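Local atomic coordinates of nucleoprotein (Sendai virus, PDB entry 6M7D), a protein that coats the viral genomic RNA in a helical nucleocapsid, one subunit per six ribonucleotides, shielding it from nucleases and presenting it as template for transcription and replication. Residues N140-Q148 and G207-T215; Q227-V238 and P308-K317. All coordinates share one frame; numbering follows the deposited sequence.

Contact 1 (N140-Q148 and G207-T215)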
loop_
_atom_site.group_PDB
_atom_site.type_symbol
_atom_site.label_atom_id
_atom_site.label_comp_id
_atom_site.label_asym_id
_atom_site.label_seq_id
_atom_site.Cartn_x
_atom_site.Cartn_y
_atom_site.Cartn_z
ATOM N N ASN A 140 20.093 9.907 -17.491
ATOM C CA ASN A 140 19.605 9.164 -16.339
ATOM C C ASN A 140 20.509 9.481 -15.158
ATOM O O ASN A 140 21.700 9.157 -15.185
ATOM C CB ASN A 140 19.591 7.662 -16.623
ATOM C CG ASN A 140 18.340 7.215 -17.354
ATOM O OD1 ASN A 140 17.982 6.041 -17.331
ATOM N ND2 ASN A 140 17.666 8.155 -18.005
ATOM N N LYS A 141 19.947 10.138 -14.137
ATOM C CA LYS A 141 20.707 10.409 -12.921
ATOM C C LYS A 141 21.328 9.132 -12.375
ATOM O O LYS A 141 22.493 9.121 -11.960
ATOM C CB LYS A 141 19.804 11.057 -11.872
ATOM C CG LYS A 141 20.382 11.070 -10.466
ATOM C CD LYS A 141 21.437 12.148 -10.311
ATOM C CE LYS A 141 22.401 11.821 -9.185
ATOM N NZ LYS A 141 21.727 11.136 -8.051
ATOM N N SER A 142 20.541 8.052 -12.434
ATOM C CA SER A 142 20.953 6.689 -12.004
ATOM C C SER A 142 20.376 5.667 -12.993
ATOM O O SER A 142 19.429 6.030 -13.716
ATOM C CB SER A 142 20.524 6.403 -10.589
ATOM O OG SER A 142 19.128 6.608 -10.432
ATOM N N PRO A 143 20.892 4.419 -13.070
ATOM C CA PRO A 143 20.361 3.425 -14.010
ATOM C C PRO A 143 18.899 3.081 -13.685
ATOM O O PRO A 143 18.585 2.899 -12.523
ATOM C CB PRO A 143 21.266 2.201 -13.802
ATOM C CG PRO A 143 21.857 2.400 -12.423
ATOM C CD PRO A 143 22.001 3.900 -12.269
ATOM N N LEU A 144 18.055 3.009 -14.720
ATOM C CA LEU A 144 16.605 2.711 -14.565
ATOM C C LEU A 144 16.391 1.293 -14.021
ATOM O O LEU A 144 15.550 1.135 -13.116
ATOM C CB LEU A 144 15.925 2.881 -15.927
ATOM C CG LEU A 144 14.400 2.805 -15.908
ATOM C CD1 LEU A 144 13.819 3.867 -14.989
ATOM C CD2 LEU A 144 13.833 2.948 -17.312
ATOM N N PHE A 145 17.153 0.315 -14.519
ATOM C CA PHE A 145 16.986 -1.098 -14.086
ATOM C C PHE A 145 18.332 -1.687 -13.657
ATOM O O PHE A 145 19.385 -1.155 -14.056
ATOM C CB PHE A 145 16.384 -1.954 -15.203
ATOM C CG PHE A 145 14.970 -1.608 -15.594
ATOM C CD1 PHE A 145 13.918 -1.828 -14.720
ATOM C CD2 PHE A 145 14.688 -1.080 -16.842
ATOM C CE1 PHE A 145 12.618 -1.515 -15.082
ATOM C CE2 PHE A 145 13.387 -0.769 -17.204
ATOM C CZ PHE A 145 12.354 -0.987 -16.324
ATOM N N GLN A 146 18.281 -2.734 -12.830
ATOM C CA GLN A 146 19.503 -3.423 -12.334
ATOM C C GLN A 146 20.121 -4.253 -13.464
ATOM O O GLN A 146 19.365 -4.957 -14.163
ATOM C CB GLN A 146 19.145 -4.335 -11.160
ATOM C CG GLN A 146 18.580 -3.593 -9.960
ATOM C CD GLN A 146 18.279 -4.522 -8.810
ATOM O OE1 GLN A 146 18.621 -5.702 -8.836
ATOM N NE2 GLN A 146 17.633 -3.992 -7.785
ATOM N N GLY A 147 21.446 -4.171 -13.621
ATOM C CA GLY A 147 22.167 -4.934 -14.658
ATOM C C GLY A 147 23.143 -5.917 -14.036
ATOM O O GLY A 147 23.953 -5.485 -13.192
ATOM N N GLN A 148 23.082 -7.188 -14.446
ATOM C CA GLN A 148 23.984 -8.229 -13.884
ATOM C C GLN A 148 24.590 -9.058 -15.023
ATOM O O GLN A 148 23.984 -9.100 -16.111
ATOM C CB GLN A 148 23.231 -9.108 -12.882
ATOM C CG GLN A 148 24.138 -9.947 -11.992
ATOM C CD GLN A 148 23.362 -10.819 -11.035
ATOM O OE1 GLN A 148 22.133 -10.838 -11.038
ATOM N NE2 GLN A 148 24.082 -11.551 -10.202
ATOM N N GLY A 207 14.933 -10.772 -14.365
ATOM C CA GLY A 207 16.084 -10.045 -13.855
ATOM C C GLY A 207 16.406 -8.781 -14.625
ATOM O O GLY A 207 17.034 -7.868 -14.086
ATOM N N ALA A 208 15.979 -8.702 -15.885
ATOM C CA ALA A 208 16.345 -7.557 -16.708
ATOM C C ALA A 208 15.480 -6.341 -16.416
ATOM O O ALA A 208 15.870 -5.216 -16.742
ATOM C CB ALA A 208 16.254 -7.923 -18.186
ATOM N N LEU A 209 14.308 -6.536 -15.818
ATOM C CA LEU A 209 13.389 -5.443 -15.546
ATOM C C LEU A 209 13.193 -5.198 -14.060
ATOM O O LEU A 209 12.176 -4.624 -13.665
ATOM C CB LEU A 209 12.042 -5.706 -16.213
ATOM C CG LEU A 209 12.039 -5.725 -17.738
ATOM C CD1 LEU A 209 10.721 -6.259 -18.219
ATOM C CD2 LEU A 209 12.289 -4.343 -18.304
ATOM N N VAL A 210 14.140 -5.621 -13.228
ATOM C CA VAL A 210 14.040 -5.394 -11.793
ATOM C C VAL A 210 14.532 -3.990 -11.480
ATOM O O VAL A 210 15.693 -3.662 -11.733
ATOM C CB VAL A 210 14.839 -6.446 -11.017
ATOM C CG1 VAL A 210 14.961 -6.048 -9.568
ATOM C CG2 VAL A 210 14.178 -7.790 -11.137
ATOM N N PHE A 211 13.655 -3.162 -10.916
ATOM C CA PHE A 211 14.016 -1.791 -10.575
ATOM C C PHE A 211 15.285 -1.754 -9.737
ATOM O O PHE A 211 15.505 -2.608 -8.876
ATOM C CB PHE A 211 12.890 -1.118 -9.790
ATOM C CG PHE A 211 11.685 -0.779 -10.605
ATOM C CD1 PHE A 211 11.658 -0.999 -11.965
ATOM C CD2 PHE A 211 10.572 -0.237 -10.002
ATOM C CE1 PHE A 211 10.543 -0.690 -12.698
ATOM C CE2 PHE A 211 9.462 0.076 -10.734
ATOM C CZ PHE A 211 9.446 -0.152 -12.082
ATOM N N THR A 212 16.123 -0.756 -9.985
ATOM C CA THR A 212 17.202 -0.474 -9.058
ATOM C C THR A 212 16.638 0.166 -7.795
ATOM O O THR A 212 15.477 0.572 -7.740
ATOM C CB THR A 212 18.239 0.447 -9.692
ATOM O OG1 THR A 212 17.573 1.507 -10.381
ATOM C CG2 THR A 212 19.090 -0.303 -10.663
ATOM N N GLY A 213 17.473 0.251 -6.763
ATOM C CA GLY A 213 17.060 0.957 -5.564
ATOM C C GLY A 213 16.762 2.418 -5.832
ATOM O O GLY A 213 15.833 2.988 -5.258
ATOM N N GLU A 214 17.536 3.037 -6.723
ATOM C CA GLU A 214 17.331 4.446 -7.039
ATOM C C GLU A 214 15.996 4.666 -7.737
ATOM O O GLU A 214 15.294 5.642 -7.453
ATOM C CB GLU A 214 18.480 4.953 -7.904
ATOM C CG GLU A 214 19.851 4.760 -7.286
ATOM C CD GLU A 214 20.442 3.396 -7.591
ATOM O OE1 GLU A 214 21.128 3.260 -8.627
ATOM O OE2 GLU A 214 20.223 2.458 -6.796
ATOM N N THR A 215 15.634 3.774 -8.658
ATOM C CA THR A 215 14.316 3.839 -9.276
ATOM C C THR A 215 13.220 3.698 -8.233
ATOM O O THR A 215 12.207 4.406 -8.281
ATOM C CB THR A 215 14.184 2.745 -10.332
ATOM O OG1 THR A 215 15.181 2.940 -11.337
ATOM C CG2 THR A 215 12.809 2.774 -10.971
#

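Contact 2 (Q227-V238 and P308-K317)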
loop_
_atom_site.group_PDB
_atom_site.type_symbol
_atom_site.label_atom_id
_atom_site.label_comp_id
_atom_site.label_asym_id
_atom_site.label_seq_id
_atom_site.Cartn_x
_atom_site.Cartn_y
_atom_site.Cartn_z
ATOM N N GLN A 227 -0.638 12.685 -4.396
ATOM C CA GLN A 227 -1.776 11.931 -3.887
ATOM C C GLN A 227 -2.732 11.545 -5.002
ATOM O O GLN A 227 -3.564 10.655 -4.820
ATOM C CB GLN A 227 -2.504 12.746 -2.820
ATOM C CG GLN A 227 -3.401 11.938 -1.907
ATOM C CD GLN A 227 -2.653 11.309 -0.763
ATOM O OE1 GLN A 227 -2.015 10.272 -0.915
ATOM N NE2 GLN A 227 -2.725 11.935 0.395
ATOM N N SER A 228 -2.628 12.195 -6.161
ATOM C CA SER A 228 -3.466 11.831 -7.300
ATOM C C SER A 228 -3.081 10.470 -7.851
ATOM O O SER A 228 -3.946 9.666 -8.211
ATOM C CB SER A 228 -3.345 12.890 -8.388
ATOM O OG SER A 228 -2.023 12.933 -8.888
ATOM N N LEU A 229 -1.781 10.198 -7.926
ATOM C CA LEU A 229 -1.311 8.900 -8.389
ATOM C C LEU A 229 -1.703 7.797 -7.416
ATOM O O LEU A 229 -2.158 6.723 -7.828
ATOM C CB LEU A 229 0.199 8.962 -8.578
ATOM C CG LEU A 229 1.001 7.694 -8.805
ATOM C CD1 LEU A 229 0.773 7.181 -10.197
ATOM C CD2 LEU A 229 2.455 8.013 -8.580
ATOM N N VAL A 230 -1.546 8.051 -6.119
ATOM C CA VAL A 230 -1.952 7.085 -5.107
ATOM C C VAL A 230 -3.452 6.849 -5.171
ATOM O O VAL A 230 -3.923 5.721 -5.003
ATOM C CB VAL A 230 -1.509 7.566 -3.714
ATOM C CG1 VAL A 230 -1.861 6.545 -2.653
ATOM C CG2 VAL A 230 -0.022 7.845 -3.712
ATOM N N SER A 231 -4.225 7.905 -5.419
ATOM C CA SER A 231 -5.668 7.750 -5.551
ATOM C C SER A 231 -6.022 6.919 -6.770
ATOM O O SER A 231 -6.927 6.086 -6.714
ATOM C CB SER A 231 -6.334 9.117 -5.637
ATOM O OG SER A 231 -5.922 9.794 -6.802
ATOM N N LEU A 232 -5.325 7.137 -7.885
ATOM C CA LEU A 232 -5.581 6.345 -9.080
ATOM C C LEU A 232 -5.266 4.878 -8.844
ATOM O O LEU A 232 -5.998 3.996 -9.298
ATOM C CB LEU A 232 -4.762 6.881 -10.249
ATOM C CG LEU A 232 -4.596 5.924 -11.422
ATOM C CD1 LEU A 232 -5.783 6.008 -12.333
ATOM C CD2 LEU A 232 -3.329 6.222 -12.173
ATOM N N MET A 233 -4.181 4.595 -8.130
ATOM C CA MET A 233 -3.836 3.206 -7.857
ATOM C C MET A 233 -4.826 2.563 -6.893
ATOM O O MET A 233 -5.246 1.417 -7.087
ATOM C CB MET A 233 -2.409 3.132 -7.326
ATOM C CG MET A 233 -1.390 3.626 -8.326
ATOM S SD MET A 233 0.267 3.759 -7.663
ATOM C CE MET A 233 0.840 2.088 -7.877
ATOM N N VAL A 234 -5.185 3.302 -5.841
ATOM C CA VAL A 234 -6.172 2.789 -4.846
ATOM C C VAL A 234 -7.504 2.586 -5.574
ATOM O O VAL A 234 -8.159 1.558 -5.330
ATOM C CB VAL A 234 -6.319 3.755 -3.655
ATOM C CG1 VAL A 234 -7.585 3.482 -2.859
ATOM C CG2 VAL A 234 -5.098 3.720 -2.751
ATOM N N GLU A 235 -7.857 3.522 -6.459
ATOM C CA GLU A 235 -9.122 3.445 -7.239
ATOM C C GLU A 235 -9.094 2.205 -8.138
ATOM O O GLU A 235 -10.120 1.508 -8.207
ATOM C CB GLU A 235 -9.290 4.710 -8.083
ATOM C CG GLU A 235 -10.655 4.820 -8.733
ATOM C CD GLU A 235 -11.815 4.843 -7.753
ATOM O OE1 GLU A 235 -11.557 4.781 -6.535
ATOM O OE2 GLU A 235 -12.972 4.923 -8.210
ATOM N N THR A 236 -7.948 1.930 -8.768
ATOM C CA THR A 236 -7.810 0.750 -9.663
ATOM C C THR A 236 -8.027 -0.524 -8.844
ATOM O O THR A 236 -8.750 -1.418 -9.317
ATOM C CB THR A 236 -6.400 0.698 -10.267
ATOM O OG1 THR A 236 -6.137 1.933 -10.934
ATOM C CG2 THR A 236 -6.212 -0.458 -11.224
ATOM N N LEU A 237 -7.441 -0.573 -7.646
ATOM C CA LEU A 237 -7.554 -1.741 -6.735
ATOM C C LEU A 237 -9.003 -1.935 -6.280
ATOM O O LEU A 237 -9.456 -3.092 -6.252
ATOM C CB LEU A 237 -6.650 -1.501 -5.521
ATOM C CG LEU A 237 -5.203 -1.957 -5.675
ATOM C CD1 LEU A 237 -4.373 -1.531 -4.475
ATOM C CD2 LEU A 237 -5.132 -3.464 -5.864
ATOM N N VAL A 238 -9.712 -0.844 -5.978
ATOM C CA VAL A 238 -11.058 -0.972 -5.433
ATOM C C VAL A 238 -12.064 -1.275 -6.535
ATOM O O VAL A 238 -12.915 -2.158 -6.392
ATOM C CB VAL A 238 -11.433 0.299 -4.654
ATOM C CG1 VAL A 238 -12.901 0.297 -4.314
ATOM C CG2 VAL A 238 -10.612 0.389 -3.402
ATOM N N PRO A 308 -14.789 -1.064 0.729
ATOM C CA PRO A 308 -13.527 -1.561 0.167
ATOM C C PRO A 308 -12.404 -0.545 0.174
ATOM O O PRO A 308 -11.254 -0.934 -0.049
ATOM C CB PRO A 308 -13.908 -1.942 -1.267
ATOM C CG PRO A 308 -15.375 -1.973 -1.288
ATOM C CD PRO A 308 -15.838 -0.988 -0.293
ATOM N N ARG A 309 -12.691 0.730 0.400
ATOM C CA ARG A 309 -11.659 1.747 0.519
ATOM C C ARG A 309 -11.176 1.932 1.944
ATOM O O ARG A 309 -10.304 2.767 2.180
ATOM C CB ARG A 309 -12.166 3.082 -0.012
ATOM C CG ARG A 309 -12.283 3.147 -1.501
ATOM C CD ARG A 309 -13.197 4.267 -1.895
ATOM N NE ARG A 309 -13.861 3.972 -3.152
ATOM C CZ ARG A 309 -13.475 4.456 -4.320
ATOM N NH1 ARG A 309 -12.433 5.268 -4.382
ATOM N NH2 ARG A 309 -14.133 4.132 -5.421
ATOM N N ALA A 310 -11.732 1.189 2.891
ATOM C CA ALA A 310 -11.248 1.251 4.263
ATOM C C ALA A 310 -9.785 0.858 4.414
ATOM O O ALA A 310 -9.104 1.459 5.260
ATOM C CB ALA A 310 -12.133 0.374 5.147
ATOM N N PRO A 311 -9.246 -0.124 3.681
ATOM C CA PRO A 311 -7.822 -0.433 3.823
ATOM C C PRO A 311 -6.893 0.665 3.365
ATOM O O PRO A 311 -5.686 0.551 3.586
ATOM C CB PRO A 311 -7.658 -1.676 2.956
ATOM C CG PRO A 311 -8.958 -2.286 2.958
ATOM C CD PRO A 311 -9.924 -1.185 2.920
ATOM N N PHE A 312 -7.395 1.724 2.741
ATOM C CA PHE A 312 -6.525 2.726 2.144
ATOM C C PHE A 312 -6.759 4.110 2.715
ATOM O O PHE A 312 -6.282 5.088 2.147
ATOM C CB PHE A 312 -6.695 2.742 0.627
ATOM C CG PHE A 312 -6.740 1.386 0.029
ATOM C CD1 PHE A 312 -5.584 0.655 -0.131
ATOM C CD2 PHE A 312 -7.939 0.824 -0.343
ATOM C CE1 PHE A 312 -5.624 -0.593 -0.659
ATOM C CE2 PHE A 312 -7.975 -0.424 -0.871
ATOM C CZ PHE A 312 -6.816 -1.134 -1.031
ATOM N N ILE A 313 -7.455 4.210 3.844
ATOM C CA ILE A 313 -7.759 5.522 4.392
ATOM C C ILE A 313 -6.496 6.240 4.843
ATOM O O ILE A 313 -6.451 7.471 4.852
ATOM C CB ILE A 313 -8.776 5.401 5.539
ATOM C CG1 ILE A 313 -8.277 4.419 6.589
ATOM C CG2 ILE A 313 -10.126 4.991 5.002
ATOM C CD1 ILE A 313 -9.095 4.407 7.832
ATOM N N CYS A 314 -5.445 5.506 5.196
ATOM C CA CYS A 314 -4.259 6.177 5.703
ATOM C C CYS A 314 -3.269 6.533 4.607
ATOM O O CYS A 314 -2.595 7.561 4.708
ATOM C CB CYS A 314 -3.572 5.333 6.774
ATOM S SG CYS A 314 -2.271 6.234 7.637
ATOM N N ILE A 315 -3.144 5.713 3.564
ATOM C CA ILE A 315 -2.273 6.111 2.463
ATOM C C ILE A 315 -2.955 7.158 1.602
ATOM O O ILE A 315 -2.289 7.919 0.894
ATOM C CB ILE A 315 -1.840 4.893 1.629
ATOM C CG1 ILE A 315 -3.050 4.159 1.070
ATOM C CG2 ILE A 315 -0.987 3.961 2.445
ATOM C CD1 ILE A 315 -2.787 3.558 -0.265
ATOM N N LEU A 316 -4.279 7.227 1.654
ATOM C CA LEU A 316 -5.045 8.219 0.926
ATOM C C LEU A 316 -5.282 9.484 1.722
ATOM O O LEU A 316 -5.921 10.404 1.207
ATOM C CB LEU A 316 -6.391 7.642 0.499
ATOM C CG LEU A 316 -6.381 6.740 -0.723
ATOM C CD1 LEU A 316 -7.795 6.437 -1.103
ATOM C CD2 LEU A 316 -5.660 7.416 -1.846
ATOM N N LYS A 317 -4.800 9.546 2.962
ATOM C CA LYS A 317 -4.966 10.720 3.813
ATOM C C LYS A 317 -6.443 11.051 3.991
ATOM O O LYS A 317 -6.846 12.211 3.965
ATOM C CB LYS A 317 -4.190 11.907 3.245
ATOM C CG LYS A 317 -3.680 12.893 4.255
ATOM C CD LYS A 317 -2.978 14.035 3.551
ATOM C CE LYS A 317 -1.529 13.703 3.247
ATOM N NZ LYS A 317 -0.683 13.869 4.456
#

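Contact 1 (N140-Q148 and G207-T215)
Phe145 and Phe211 bring two loop segments together in a single beta bridge, CA to CA 4.7 Å. Within it Gln146 N donates to Val210 O at 3.0 Å, and the N-H...O angle is 173°. The bridge sits just ahead of helix 213-225, whose N-cap is Thr212: its OG1 accepts a weak capping bond from Thr215 N and donates to Pro143 O at 2.7 Å. Thr215 OG1 donates in turn to Leu144 O, 2.6 Å away, so two successive carbonyls of 140-148 are gripped by hydroxyls of the helix start. The Phe145 ring lies between Leu144 CG on one face and Leu209 CD2 on the other. With CG beside its own backbone N (chi1 -66°), it runs alongside Phe211, rim to rim, the planes 34° apart; Ile170 of helix 163-181 touches both phenylalanine side chains. Toward the start of 140-148, Ser142 packs against the CB and CG of Glu214. Gln146 extends past Thr212 in the opposite direction, its CG lying 3.4 Å from Thr212 CG2 and its NE2 2.8 Å from Phe211 O.

Contact 2 (Q227-V238 and P308-K317)
Val234, on the face of helix 227-239 turned to segment 308-317, is the centre of an apolar contact in what corresponds to Ncore, the globular part of the nucleoprotein. The facing segment opens with a 3-10 turn, 308-311, and continues as loop. Both methyls of Val234 touch Phe312 and Leu316. CG1, anti to the backbone N (chi1 163°), comes nearest Leu316 CD1, at 3.4 Å; CG2 comes nearest Ile315 CD1, also at 3.4 Å. Val234 and Leu316 meet tip to tip, whereas Val234 and Phe312 run antiparallel alongside each other. One turn earlier, Val230 CG1 extends this patch to Ile315 CD1 at 3.9 Å. One turn later, Val238 CG2 touches Phe312 CE2, and Leu237 CD1 comes within 4.1 Å of Phe312 CE1, the two side chains nearly perpendicular. Pro311 CB lies over the centre of one face of the Phe312 ring. The apolar edge is reached at exposed Pro308, whose CB lies 3.9 Å from Val238 CG1.

The margins are more polar and partly exposed. At the Gln227 end, the side chain lies roughly perpendicular to that of Lys317, and the exposed lysine leads away from the helix. At the other end, partly exposed Glu235 and Arg309 form a salt bridge. The extended Arg309 chain passes Val238, which lies over one face of the guanidinium. Carboxylate and guanidinium planes are 41° apart, yet one bond is well directed: Arg309 NH2 donates in its own plane to the syn lone pair of Glu235 OE2, at 3.1 Å with an N-H...O angle of 168°.

How the contacts relate
Both segments of contact 1 precede those of contact 2 along the chain, and the two contacts are joined by consecutive helices: 213-225 starts in contact 1, and 227-239 supplies one side of contact 2. Their centres are 27 Å apart and their nearest atoms about 9 Å, without touching. Helix 163-181 packs against both, meeting Phe145 and Phe211 in the first and Met233 and Leu237 in the second. Contact 2 is closer to the RNA, its nearest atom about 4 Å away, with Cys314 packed on a sugar; the side chains of Ile315 and RNA-binding Lys180 are about 9 Å apart. Contact 1 stays about 15 Å from the RNA at its nearest atom.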